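Local coordinates for C-type diheme-containing protein (Kuenenia stuttgartiensis, PDB 6H5L) that probably carries electrons through two covalently bound c-type hemes, as one component of a large multiheme reductase complex of an anammox bacterium, at residues T53-T61 with A102-V112; N178-T188 with D205-M216. All blocks are in the same frame, centred on the assembly; numbering follows the deposited sequence.

How the contacts relate
Both contacts bury nearly the same surface, 680 Å² in contact 1 and 685 Å² in contact 2, but by different means. Contact 1 joins two largely irregular segments, 53-61 and 102-112, and is only partly buried; backbone groups, hydroxyls and prolines do much of the work, with one leucine on an aromatic ring at its packed end. Contact 2 is a core contact in which helices 180-189 and 205-217 mesh through aromatic and aliphatic side chains against a heme. No helix is shared. Their centres lie 21 Å apart, yet they touch: Val112 CG2 at the end of contact 1 meets Leu185 CD2 of helix 180-189 at 3.8 Å.

Contact 1: residues T53-T61 with A102-V112; sequences TTPSGSLPT and AFEYREPEPSV
Leu59 fills the tightly packed end of this contact, against the short helix 102-105. Its CD2 sits over one face of the Phe103 ring, 4.2 Å from the centroid and 10° off the normal, a CH-pi contact, and also meets Ala102 CB; CD1 packs on Phe103 CD1 at 3.6 Å and against the carbonyl oxygens of Ala102 and Arg106. Pro60 CD reaches Phe103 CZ at 3.6 Å, the two side chains crossing at about a right angle. Leu59 O takes two side-chain donors: Ser58 OG in the carbonyl plane on a lone pair, and Thr54 OG1 from above that plane. Ser58 OG, anti to its own N (chi1 165°), also accepts from Glu109 N at 3.1 Å. Val112 N donates to Thr53 O at 2.8 Å, nearly straight (170°), while Ser111 OG donates to Thr53 OG1 at 3.1 Å.

The extended Glu109 side chain lies along the turn Pro55-Ser58, OE1 3.2 Å from Ser58 CB and OE2 against Pro55 CG. The looser, solvent side is the apex of that type II turn, Ser56 and Gly57, together with Pro110 and the Arg106 side chain.

The contact lays the chain leaving helix 102-105 along the loop before helix 62-71 in the first cytochrome c region. That chain runs on toward the second, whose Asn192 OD1 accepts from Gly57 N. Thr61 caps helix 62-71 through Asp64 N, and Pro60 rests on Ile65.

Contact 2: residues N178-T188 with D205-M216; sequences NSPTDVYLRFT and DDERWYLTHYVM. With HEC (heme c), chain K.
Two helices of the second cytochrome c domain, 180-189 and 205-217, pack here beside heme c; the axes of segments 180-188 and 205-216 approach to 9.3 Å, their N-to-C directions 124° apart. The meshing is knobs-into-holes: Tyr184 sits among Asp205, Arg208, Trp209 and Thr212, Phe187 among Arg208, Leu211, Thr212 and Val215, and Thr212 fits back among Pro180, Val183, Tyr184 and Phe187.

Tyr184, with CG anti to the backbone N (chi1 169°), lays its ring on the Trp209 indole in an offset stack, planes 4° apart and centroids 4.0 Å apart for the five-membered ring. Its CB stands over the six-membered ring. Thr188 OG1 covers the other face of the tyrosine, donates to Tyr184 O at 2.6 Å and accepts from Arg208 NE at 3.0 Å, tilted from the guanidinium plane. Arg208 NH2, less surely placed, donates to Tyr184 OH. Without the indole, as with an alanine at Trp209, one face of the Tyr184 ring loses its stacking partner, and the phenol is likely to be freer to tilt.

Toward the heme, Leu211 CD2 lies over one face of Phe187, while Val215 CG2 meets the ring's edge. Phe187 and Leu211 belong to the heme pocket; Met196, an axial ligand of its iron, lies near Phe187. At the N-terminus of helix 180-189, Ser179 and Asp182 form a capping box, Ser179 OG accepting from Thr181 N, and the Met216 methyl closes on Pro180, CE to CG 3.7 Å. The Phe187 ring's closest approach to the porphyrin is CE1 to the meso carbon CHB, 3.4 Å.

Contact 1: residues T53-T61 with A102-V112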
loop_
_atom_site.group_PDB
_atom_site.type_symbol
_atom_site.label_atom_id
_atom_site.label_comp_id
_atom_site.label_asym_id
_atom_site.label_seq_id
_atom_site.Cartn_x
_atom_site.Cartn_y
_atom_site.Cartn_z
ATOM N N THR B 53 -10.850 35.525 37.285
ATOM C CA THR B 53 -12.258 35.705 36.964
ATOM C C THR B 53 -12.634 37.181 36.929
ATOM O O THR B 53 -13.819 37.511 36.812
ATOM C CB THR B 53 -13.133 34.953 37.970
ATOM O OG1 THR B 53 -12.780 35.350 39.300
ATOM C CG2 THR B 53 -12.932 33.455 37.828
ATOM N N THR B 54 -11.650 38.069 37.024
ATOM C CA THR B 54 -11.816 39.513 37.056
ATOM C C THR B 54 -11.425 40.130 35.717
ATOM O O THR B 54 -10.663 39.535 34.948
ATOM C CB THR B 54 -10.958 40.110 38.179
ATOM O OG1 THR B 54 -9.576 39.878 37.897
ATOM C CG2 THR B 54 -11.312 39.468 39.512
ATOM N N PRO B 55 -11.937 41.319 35.400
ATOM C CA PRO B 55 -11.626 41.942 34.105
ATOM C C PRO B 55 -10.146 42.278 33.960
ATOM O O PRO B 55 -9.344 42.152 34.888
ATOM C CB PRO B 55 -12.484 43.212 34.111
ATOM C CG PRO B 55 -13.593 42.917 35.055
ATOM C CD PRO B 55 -12.976 42.068 36.126
ATOM N N SER B 56 -9.800 42.726 32.752
ATOM C CA SER B 56 -8.415 43.034 32.408
ATOM C C SER B 56 -7.886 44.193 33.245
ATOM O O SER B 56 -8.553 45.220 33.403
ATOM C CB SER B 56 -8.308 43.360 30.916
ATOM O OG SER B 56 -6.998 43.776 30.576
ATOM N N GLY B 57 -6.676 44.023 33.778
ATOM C CA GLY B 57 -6.052 45.018 34.618
ATOM C C GLY B 57 -6.342 44.872 36.094
ATOM O O GLY B 57 -5.656 45.498 36.914
ATOM N N SER B 58 -7.330 44.063 36.460
ATOM C CA SER B 58 -7.695 43.886 37.852
ATOM C C SER B 58 -6.777 42.877 38.533
ATOM O O SER B 58 -6.119 42.053 37.890
ATOM C CB SER B 58 -9.148 43.427 37.975
ATOM O OG SER B 58 -9.420 42.920 39.271
ATOM N N LEU B 59 -6.735 42.960 39.859
ATOM C CA LEU B 59 -6.080 41.944 40.657
ATOM C C LEU B 59 -6.884 40.648 40.593
ATOM O O LEU B 59 -8.068 40.658 40.248
ATOM C CB LEU B 59 -5.954 42.406 42.107
ATOM C CG LEU B 59 -5.268 43.743 42.386
ATOM C CD1 LEU B 59 -5.425 44.107 43.852
ATOM C CD2 LEU B 59 -3.799 43.691 42.001
ATOM N N PRO B 60 -6.265 39.515 40.908
ATOM C CA PRO B 60 -7.041 38.283 41.059
ATOM C C PRO B 60 -7.737 38.243 42.406
ATOM O O PRO B 60 -7.283 38.836 43.387
ATOM C CB PRO B 60 -5.977 37.186 40.957
ATOM C CG PRO B 60 -4.757 37.830 41.510
ATOM C CD PRO B 60 -4.817 39.267 41.047
ATOM N N THR B 61 -8.862 37.536 42.444
ATOM C CA THR B 61 -9.474 37.239 43.726
ATOM C C THR B 61 -8.632 36.200 44.459
ATOM O O THR B 61 -7.817 35.492 43.861
ATOM C CB THR B 61 -10.903 36.726 43.546
ATOM O OG1 THR B 61 -10.872 35.437 42.920
ATOM C CG2 THR B 61 -11.711 37.684 42.684
ATOM N N ALA B 102 0.218 46.611 44.998
ATOM C CA ALA B 102 -1.090 46.828 44.390
ATOM C C ALA B 102 -2.207 46.147 45.171
ATOM O O ALA B 102 -3.342 46.635 45.180
ATOM C CB ALA B 102 -1.077 46.343 42.941
ATOM N N PHE B 103 -1.909 45.027 45.833
ATOM C CA PHE B 103 -2.930 44.344 46.622
ATOM C C PHE B 103 -3.343 45.148 47.849
ATOM O O PHE B 103 -4.465 44.986 48.341
ATOM C CB PHE B 103 -2.435 42.959 47.051
ATOM C CG PHE B 103 -2.596 41.906 45.996
ATOM C CD1 PHE B 103 -3.854 41.436 45.661
ATOM C CD2 PHE B 103 -1.495 41.376 45.346
ATOM C CE1 PHE B 103 -4.014 40.462 44.692
ATOM C CE2 PHE B 103 -1.645 40.401 44.376
ATOM C CZ PHE B 103 -2.908 39.944 44.049
ATOM N N GLU B 104 -2.462 46.012 48.355
ATOM C CA GLU B 104 -2.752 46.777 49.559
ATOM C C GLU B 104 -3.530 48.059 49.284
ATOM O O GLU B 104 -4.182 48.582 50.196
ATOM C CB GLU B 104 -1.453 47.129 50.289
ATOM C CG GLU B 104 -1.652 47.535 51.741
ATOM C CD GLU B 104 -0.454 48.264 52.316
ATOM O OE1 GLU B 104 0.534 48.460 51.577
ATOM O OE2 GLU B 104 -0.502 48.646 53.504
ATOM N N TYR B 105 -3.484 48.575 48.058
ATOM C CA TYR B 105 -4.123 49.841 47.723
ATOM C C TYR B 105 -5.437 49.666 46.977
ATOM O O TYR B 105 -6.399 50.391 47.253
ATOM C CB TYR B 105 -3.169 50.700 46.888
ATOM C CG TYR B 105 -1.827 50.913 47.554
ATOM C CD1 TYR B 105 -1.745 51.215 48.907
ATOM C CD2 TYR B 105 -0.644 50.789 46.837
ATOM C CE1 TYR B 105 -0.523 51.402 49.526
ATOM C CE2 TYR B 105 0.583 50.974 47.447
ATOM C CZ TYR B 105 0.635 51.279 48.792
ATOM O OH TYR B 105 1.853 51.464 49.406
ATOM N N ARG B 106 -5.501 48.728 46.040
ATOM C CA ARG B 106 -6.708 48.457 45.278
ATOM C C ARG B 106 -7.314 47.127 45.705
ATOM O O ARG B 106 -6.613 46.225 46.173
ATOM C CB ARG B 106 -6.417 48.443 43.775
ATOM C CG ARG B 106 -5.918 49.776 43.240
ATOM C CD ARG B 106 -6.994 50.843 43.306
ATOM N NE ARG B 106 -6.441 52.186 43.144
ATOM C CZ ARG B 106 -6.216 53.027 44.149
ATOM N NH1 ARG B 106 -6.498 52.667 45.393
ATOM N NH2 ARG B 106 -5.715 54.231 43.908
ATOM N N GLU B 107 -8.629 47.022 45.549
ATOM C CA GLU B 107 -9.447 45.846 45.800
ATOM C C GLU B 107 -9.765 45.145 44.486
ATOM O O GLU B 107 -10.013 45.813 43.475
ATOM C CB GLU B 107 -10.749 46.241 46.501
ATOM C CG GLU B 107 -11.437 45.123 47.276
ATOM C CD GLU B 107 -10.623 44.639 48.465
ATOM O OE1 GLU B 107 -10.823 43.482 48.892
ATOM O OE2 GLU B 107 -9.787 45.416 48.973
ATOM N N PRO B 108 -9.750 43.812 44.447
ATOM C CA PRO B 108 -10.031 43.115 43.186
ATOM C C PRO B 108 -11.439 43.406 42.685
ATOM O O PRO B 108 -12.401 43.436 43.455
ATOM C CB PRO B 108 -9.852 41.634 43.548
ATOM C CG PRO B 108 -9.982 41.582 45.035
ATOM C CD PRO B 108 -9.412 42.873 45.530
ATOM N N GLU B 109 -11.545 43.628 41.376
ATOM C CA GLU B 109 -12.818 43.925 40.746
ATOM C C GLU B 109 -13.765 42.731 40.867
ATOM O O GLU B 109 -13.325 41.597 41.070
ATOM C CB GLU B 109 -12.600 44.290 39.281
ATOM C CG GLU B 109 -12.031 45.685 39.079
ATOM C CD GLU B 109 -11.844 46.038 37.619
ATOM O OE1 GLU B 109 -10.682 46.161 37.180
ATOM O OE2 GLU B 109 -12.861 46.189 36.910
ATOM N N PRO B 110 -15.077 42.964 40.763
ATOM C CA PRO B 110 -16.032 41.858 40.909
ATOM C C PRO B 110 -15.841 40.804 39.827
ATOM O O PRO B 110 -15.511 41.116 38.681
ATOM C CB PRO B 110 -17.396 42.550 40.793
ATOM C CG PRO B 110 -17.118 43.824 40.071
ATOM C CD PRO B 110 -15.764 44.249 40.546
ATOM N N SER B 111 -16.040 39.544 40.211
ATOM C CA SER B 111 -15.920 38.446 39.262
ATOM C C SER B 111 -16.949 38.586 38.149
ATOM O O SER B 111 -18.092 38.992 38.380
ATOM C CB SER B 111 -16.098 37.102 39.973
ATOM O OG SER B 111 -15.032 36.851 40.873
ATOM N N VAL B 112 -16.534 38.252 36.927
ATOM C CA VAL B 112 -17.462 38.291 35.808
ATOM C C VAL B 112 -18.453 37.137 35.914
ATOM O O VAL B 112 -18.217 36.124 36.584
ATOM C CB VAL B 112 -16.708 38.256 34.468
ATOM C CG1 VAL B 112 -15.697 39.390 34.396
ATOM C CG2 VAL B 112 -16.024 36.911 34.276
HETATM O O HOH W 1 -7.933 45.360 40.819
#

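Contact 2: residues N178-T188 with D205-M216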
loop_
_atom_site.group_PDB
_atom_site.type_symbol
_atom_site.label_atom_id
_atom_site.label_comp_id
_atom_site.label_asym_id
_atom_site.label_seq_id
_atom_site.Cartn_x
_atom_site.Cartn_y
_atom_site.Cartn_z
ATOM N N ASN B 178 -8.657 23.548 30.271
ATOM C CA ASN B 178 -9.129 23.119 28.961
ATOM C C ASN B 178 -10.648 23.047 28.868
ATOM O O ASN B 178 -11.173 22.454 27.922
ATOM C CB ASN B 178 -8.519 21.762 28.594
ATOM C CG ASN B 178 -8.813 20.683 29.622
ATOM O OD1 ASN B 178 -9.641 20.860 30.515
ATOM N ND2 ASN B 178 -8.132 19.550 29.494
ATOM N N SER B 179 -11.361 23.629 29.823
ATOM C CA SER B 179 -12.813 23.627 29.780
ATOM C C SER B 179 -13.322 24.706 28.825
ATOM O O SER B 179 -12.662 25.730 28.626
ATOM C CB SER B 179 -13.384 23.866 31.175
ATOM O OG SER B 179 -14.777 24.134 31.133
ATOM N N PRO B 180 -14.489 24.493 28.210
ATOM C CA PRO B 180 -15.093 25.574 27.415
ATOM C C PRO B 180 -15.378 26.821 28.236
ATOM O O PRO B 180 -15.284 27.937 27.709
ATOM C CB PRO B 180 -16.382 24.938 26.876
ATOM C CG PRO B 180 -16.124 23.466 26.909
ATOM C CD PRO B 180 -15.244 23.232 28.102
ATOM N N THR B 181 -15.720 26.662 29.519
ATOM C CA THR B 181 -15.868 27.819 30.398
ATOM C C THR B 181 -14.523 28.490 30.650
ATOM O O THR B 181 -14.439 29.721 30.717
ATOM C CB THR B 181 -16.514 27.396 31.720
ATOM O OG1 THR B 181 -17.802 26.818 31.464
ATOM C CG2 THR B 181 -16.673 28.592 32.653
ATOM N N ASP B 182 -13.459 27.693 30.785
ATOM C CA ASP B 182 -12.131 28.250 31.025
ATOM C C ASP B 182 -11.669 29.091 29.842
ATOM O O ASP B 182 -11.171 30.210 30.018
ATOM C CB ASP B 182 -11.136 27.123 31.307
ATOM C CG ASP B 182 -11.442 26.385 32.595
ATOM O OD1 ASP B 182 -12.262 26.890 33.390
ATOM O OD2 ASP B 182 -10.867 25.297 32.807
ATOM N N VAL B 183 -11.829 28.569 28.625
ATOM C CA VAL B 183 -11.403 29.306 27.440
ATOM C C VAL B 183 -12.263 30.549 27.246
ATOM O O VAL B 183 -11.762 31.613 26.862
ATOM C CB VAL B 183 -11.431 28.389 26.203
ATOM C CG1 VAL B 183 -11.121 29.179 24.942
ATOM C CG2 VAL B 183 -10.438 27.250 26.372
ATOM N N TYR B 184 -13.567 30.438 27.509
ATOM C CA TYR B 184 -14.433 31.611 27.447
ATOM C C TYR B 184 -14.008 32.661 28.467
ATOM O O TYR B 184 -14.087 33.866 28.198
ATOM C CB TYR B 184 -15.890 31.203 27.670
ATOM C CG TYR B 184 -16.835 32.369 27.878
ATOM C CD1 TYR B 184 -17.388 33.042 26.796
ATOM C CD2 TYR B 184 -17.176 32.792 29.158
ATOM C CE1 TYR B 184 -18.252 34.106 26.983
ATOM C CE2 TYR B 184 -18.036 33.856 29.353
ATOM C CZ TYR B 184 -18.571 34.508 28.262
ATOM O OH TYR B 184 -19.430 35.567 28.449
ATOM N N LEU B 185 -13.566 32.220 29.647
ATOM C CA LEU B 185 -13.106 33.160 30.665
ATOM C C LEU B 185 -11.892 33.945 30.186
ATOM O O LEU B 185 -11.802 35.159 30.410
ATOM C CB LEU B 185 -12.782 32.416 31.961
ATOM C CG LEU B 185 -13.924 32.247 32.965
ATOM C CD1 LEU B 185 -13.505 31.324 34.097
ATOM C CD2 LEU B 185 -14.357 33.600 33.509
ATOM N N ARG B 186 -10.946 33.269 29.525
ATOM C CA ARG B 186 -9.746 33.945 29.042
ATOM C C ARG B 186 -10.095 35.059 28.064
ATOM O O ARG B 186 -9.524 36.155 28.129
ATOM C CB ARG B 186 -8.802 32.937 28.387
ATOM C CG ARG B 186 -8.412 31.757 29.267
ATOM C CD ARG B 186 -7.500 32.161 30.417
ATOM N NE ARG B 186 -8.243 32.615 31.588
ATOM C CZ ARG B 186 -8.760 31.801 32.503
ATOM N NH1 ARG B 186 -8.621 30.488 32.379
ATOM N NH2 ARG B 186 -9.419 32.301 33.539
ATOM N N PHE B 187 -11.031 34.799 27.149
ATOM C CA PHE B 187 -11.429 35.815 26.182
ATOM C C PHE B 187 -12.239 36.931 26.824
ATOM O O PHE B 187 -12.284 38.040 26.280
ATOM C CB PHE B 187 -12.236 35.181 25.045
ATOM C CG PHE B 187 -11.517 34.070 24.326
ATOM C CD1 PHE B 187 -10.134 33.976 24.359
ATOM C CD2 PHE B 187 -12.228 33.123 23.610
ATOM C CE1 PHE B 187 -9.479 32.954 23.699
ATOM C CE2 PHE B 187 -11.578 32.101 22.946
ATOM C CZ PHE B 187 -10.202 32.016 22.992
ATOM N N THR B 188 -12.872 36.666 27.966
ATOM C CA THR B 188 -13.670 37.667 28.660
ATOM C C THR B 188 -12.863 38.469 29.671
ATOM O O THR B 188 -13.251 39.595 30.006
ATOM C CB THR B 188 -14.855 36.989 29.362
ATOM O OG1 THR B 188 -15.480 36.070 28.459
ATOM C CG2 THR B 188 -15.887 38.019 29.806
ATOM N N ASP B 205 -21.134 38.523 24.634
ATOM C CA ASP B 205 -21.057 37.226 25.300
ATOM C C ASP B 205 -21.247 36.086 24.310
ATOM O O ASP B 205 -20.515 35.090 24.351
ATOM C CB ASP B 205 -22.098 37.141 26.416
ATOM C CG ASP B 205 -21.706 37.937 27.644
ATOM O OD1 ASP B 205 -20.590 38.502 27.657
ATOM O OD2 ASP B 205 -22.510 37.995 28.600
ATOM N N ASP B 206 -22.217 36.218 23.403
ATOM C CA ASP B 206 -22.485 35.152 22.443
ATOM C C ASP B 206 -21.330 34.980 21.463
ATOM O O ASP B 206 -20.988 33.852 21.091
ATOM C CB ASP B 206 -23.787 35.435 21.694
ATOM C CG ASP B 206 -25.003 35.389 22.602
ATOM O OD1 ASP B 206 -25.017 36.119 23.616
ATOM O OD2 ASP B 206 -25.948 34.633 22.295
ATOM N N GLU B 207 -20.717 36.087 21.034
ATOM C CA GLU B 207 -19.640 35.998 20.054
ATOM C C GLU B 207 -18.396 35.337 20.634
ATOM O O GLU B 207 -17.650 34.676 19.903
ATOM C CB GLU B 207 -19.303 37.386 19.510
ATOM C CG GLU B 207 -20.426 38.017 18.705
ATOM C CD GLU B 207 -20.084 39.411 18.223
ATOM O OE1 GLU B 207 -19.568 39.543 17.093
ATOM O OE2 GLU B 207 -20.325 40.374 18.981
ATOM N N ARG B 208 -18.152 35.500 21.935
ATOM C CA ARG B 208 -17.019 34.830 22.559
ATOM C C ARG B 208 -17.281 33.349 22.796
ATOM O O ARG B 208 -16.323 32.575 22.904
ATOM C CB ARG B 208 -16.653 35.521 23.874
ATOM C CG ARG B 208 -16.112 36.932 23.680
ATOM C CD ARG B 208 -15.542 37.505 24.967
ATOM N NE ARG B 208 -16.527 37.511 26.043
ATOM C CZ ARG B 208 -17.452 38.451 26.204
ATOM N NH1 ARG B 208 -17.524 39.468 25.355
ATOM N NH2 ARG B 208 -18.306 38.373 27.213
ATOM N N TRP B 209 -18.547 32.935 22.877
ATOM C CA TRP B 209 -18.847 31.508 22.850
ATOM C C TRP B 209 -18.668 30.943 21.447
ATOM O O TRP B 209 -18.185 29.816 21.285
ATOM C CB TRP B 209 -20.264 31.245 23.360
ATOM C CG TRP B 209 -20.409 31.382 24.847
ATOM C CD1 TRP B 209 -21.104 32.345 25.518
ATOM C CD2 TRP B 209 -19.840 30.527 25.849
ATOM N NE1 TRP B 209 -21.005 32.144 26.873
ATOM C CE2 TRP B 209 -20.234 31.036 27.103
ATOM C CE3 TRP B 209 -19.036 29.384 25.808
ATOM C CZ2 TRP B 209 -19.853 30.441 28.304
ATOM C CZ3 TRP B 209 -18.658 28.793 27.001
ATOM C CH2 TRP B 209 -19.066 29.323 28.232
ATOM N N TYR B 210 -19.060 31.705 20.421
ATOM C CA TYR B 210 -18.740 31.325 19.047
ATOM C C TYR B 210 -17.238 31.149 18.879
ATOM O O TYR B 210 -16.770 30.143 18.333
ATOM C CB TYR B 210 -19.246 32.380 18.057
ATOM C CG TYR B 210 -20.720 32.725 18.121
ATOM C CD1 TYR B 210 -21.643 31.864 18.702
ATOM C CD2 TYR B 210 -21.186 33.918 17.582
ATOM C CE1 TYR B 210 -22.989 32.190 18.751
ATOM C CE2 TYR B 210 -22.524 34.251 17.627
ATOM C CZ TYR B 210 -23.422 33.384 18.211
ATOM O OH TYR B 210 -24.757 33.713 18.257
ATOM N N LEU B 211 -16.468 32.136 19.343
ATOM C CA LEU B 211 -15.015 32.072 19.238
ATOM C C LEU B 211 -14.456 30.901 20.034
ATOM O O LEU B 211 -13.546 30.205 19.572
ATOM C CB LEU B 211 -14.407 33.388 19.720
ATOM C CG LEU B 211 -12.889 33.546 19.693
ATOM C CD1 LEU B 211 -12.368 33.495 18.267
ATOM C CD2 LEU B 211 -12.497 34.851 20.367
ATOM N N THR B 212 -14.986 30.672 21.239
ATOM C CA THR B 212 -14.546 29.533 22.037
ATOM C C THR B 212 -14.785 28.221 21.301
ATOM O O THR B 212 -13.915 27.342 21.286
ATOM C CB THR B 212 -15.267 29.525 23.386
ATOM O OG1 THR B 212 -14.856 30.659 24.158
ATOM C CG2 THR B 212 -14.959 28.254 24.153
ATOM N N HIS B 213 -15.957 28.075 20.677
ATOM C CA HIS B 213 -16.274 26.835 19.974
ATOM C C HIS B 213 -15.296 26.572 18.836
ATOM O O HIS B 213 -14.905 25.423 18.599
ATOM C CB HIS B 213 -17.710 26.881 19.450
ATOM C CG HIS B 213 -18.745 26.895 20.532
ATOM N ND1 HIS B 213 -20.059 27.246 20.301
ATOM C CD2 HIS B 213 -18.662 26.598 21.851
ATOM C CE1 HIS B 213 -20.739 27.168 21.431
ATOM N NE2 HIS B 213 -19.915 26.776 22.387
ATOM N N TYR B 214 -14.890 27.622 18.118
ATOM C CA TYR B 214 -13.934 27.429 17.032
ATOM C C TYR B 214 -12.541 27.118 17.566
ATOM O O TYR B 214 -11.799 26.336 16.960
ATOM C CB TYR B 214 -13.887 28.659 16.127
ATOM C CG TYR B 214 -12.825 28.547 15.058
ATOM C CD1 TYR B 214 -12.994 27.698 13.972
ATOM C CD2 TYR B 214 -11.646 29.277 15.143
ATOM C CE1 TYR B 214 -12.022 27.585 12.995
ATOM C CE2 TYR B 214 -10.670 29.171 14.172
ATOM C CZ TYR B 214 -10.863 28.325 13.100
ATOM O OH TYR B 214 -9.891 28.221 12.132
ATOM N N VAL B 215 -12.160 27.732 18.687
ATOM C CA VAL B 215 -10.858 27.441 19.282
ATOM C C VAL B 215 -10.789 25.985 19.723
ATOM O O VAL B 215 -9.781 25.300 19.502
ATOM C CB VAL B 215 -10.571 28.404 20.449
ATOM C CG1 VAL B 215 -9.329 27.964 21.209
ATOM C CG2 VAL B 215 -10.401 29.824 19.936
ATOM N N MET B 216 -11.858 25.486 20.349
ATOM C CA MET B 216 -11.913 24.071 20.701
ATOM C C MET B 216 -11.897 23.186 19.460
ATOM O O MET B 216 -11.399 22.056 19.511
ATOM C CB MET B 216 -13.160 23.785 21.538
ATOM C CG MET B 216 -13.275 24.629 22.799
ATOM S SD MET B 216 -11.943 24.334 23.978
ATOM C CE MET B 216 -12.827 23.462 25.268
HETATM FE FE HEC K . -3.917 34.740 22.051
HETATM C CHA HEC K . -2.928 33.051 24.872
HETATM C CHB HEC K . -6.653 32.676 21.793
HETATM C CHC HEC K . -5.114 36.636 19.450
HETATM C CHD HEC K . -0.885 36.306 21.820
HETATM N NA HEC K . -4.688 33.186 23.170
HETATM C C1A HEC K . -4.050 32.572 24.230
HETATM C C2A HEC K . -4.771 31.352 24.544
HETATM C C3A HEC K . -5.797 31.248 23.690
HETATM C C4A HEC K . -5.766 32.400 22.810
HETATM C CMA HEC K . -6.841 30.110 23.641
HETATM C CAA HEC K . -4.401 30.350 25.664
HETATM C CBA HEC K . -5.340 30.519 26.857
HETATM C CGA HEC K . -4.937 29.564 27.951
HETATM O O1A HEC K . -3.875 28.903 27.811
HETATM O O2A HEC K . -5.673 29.465 28.966
HETATM N NB HEC K . -5.543 34.626 20.788
HETATM C C1B HEC K . -6.625 33.788 20.978
HETATM C C2B HEC K . -7.728 34.288 20.184
HETATM C C3B HEC K . -7.307 35.383 19.530
HETATM C C4B HEC K . -5.924 35.615 19.901
HETATM C CMB HEC K . -9.119 33.618 20.113
HETATM C CAB HEC K . -8.109 36.268 18.547
HETATM C CBB HEC K . -9.343 36.922 19.206
HETATM N NC HEC K . -3.131 36.171 20.827
HETATM C C1C HEC K . -3.822 36.884 19.865
HETATM C C2C HEC K . -3.004 38.015 19.471
HETATM C C3C HEC K . -1.794 37.847 20.024
HETATM C C4C HEC K . -1.876 36.734 20.959
HETATM C CMC HEC K . -3.343 38.956 18.289
HETATM C CAC HEC K . -0.559 38.760 19.827
HETATM C CBC HEC K . -0.817 40.159 20.428
HETATM N ND HEC K . -2.162 34.672 23.170
HETATM C C1D HEC K . -1.043 35.455 22.899
HETATM C C2D HEC K . -0.064 35.228 23.940
HETATM C C3D HEC K . -0.703 34.209 24.896
HETATM C C4D HEC K . -2.004 33.923 24.336
HETATM C CMD HEC K . 1.330 35.877 24.064
HETATM C CAD HEC K . -0.091 33.613 26.184
HETATM C CBD HEC K . 0.826 32.448 25.826
HETATM C CGD HEC K . 1.539 31.953 27.058
HETATM O O1D HEC K . 1.164 32.372 28.184
HETATM O O2D HEC K . 2.487 31.137 26.913
#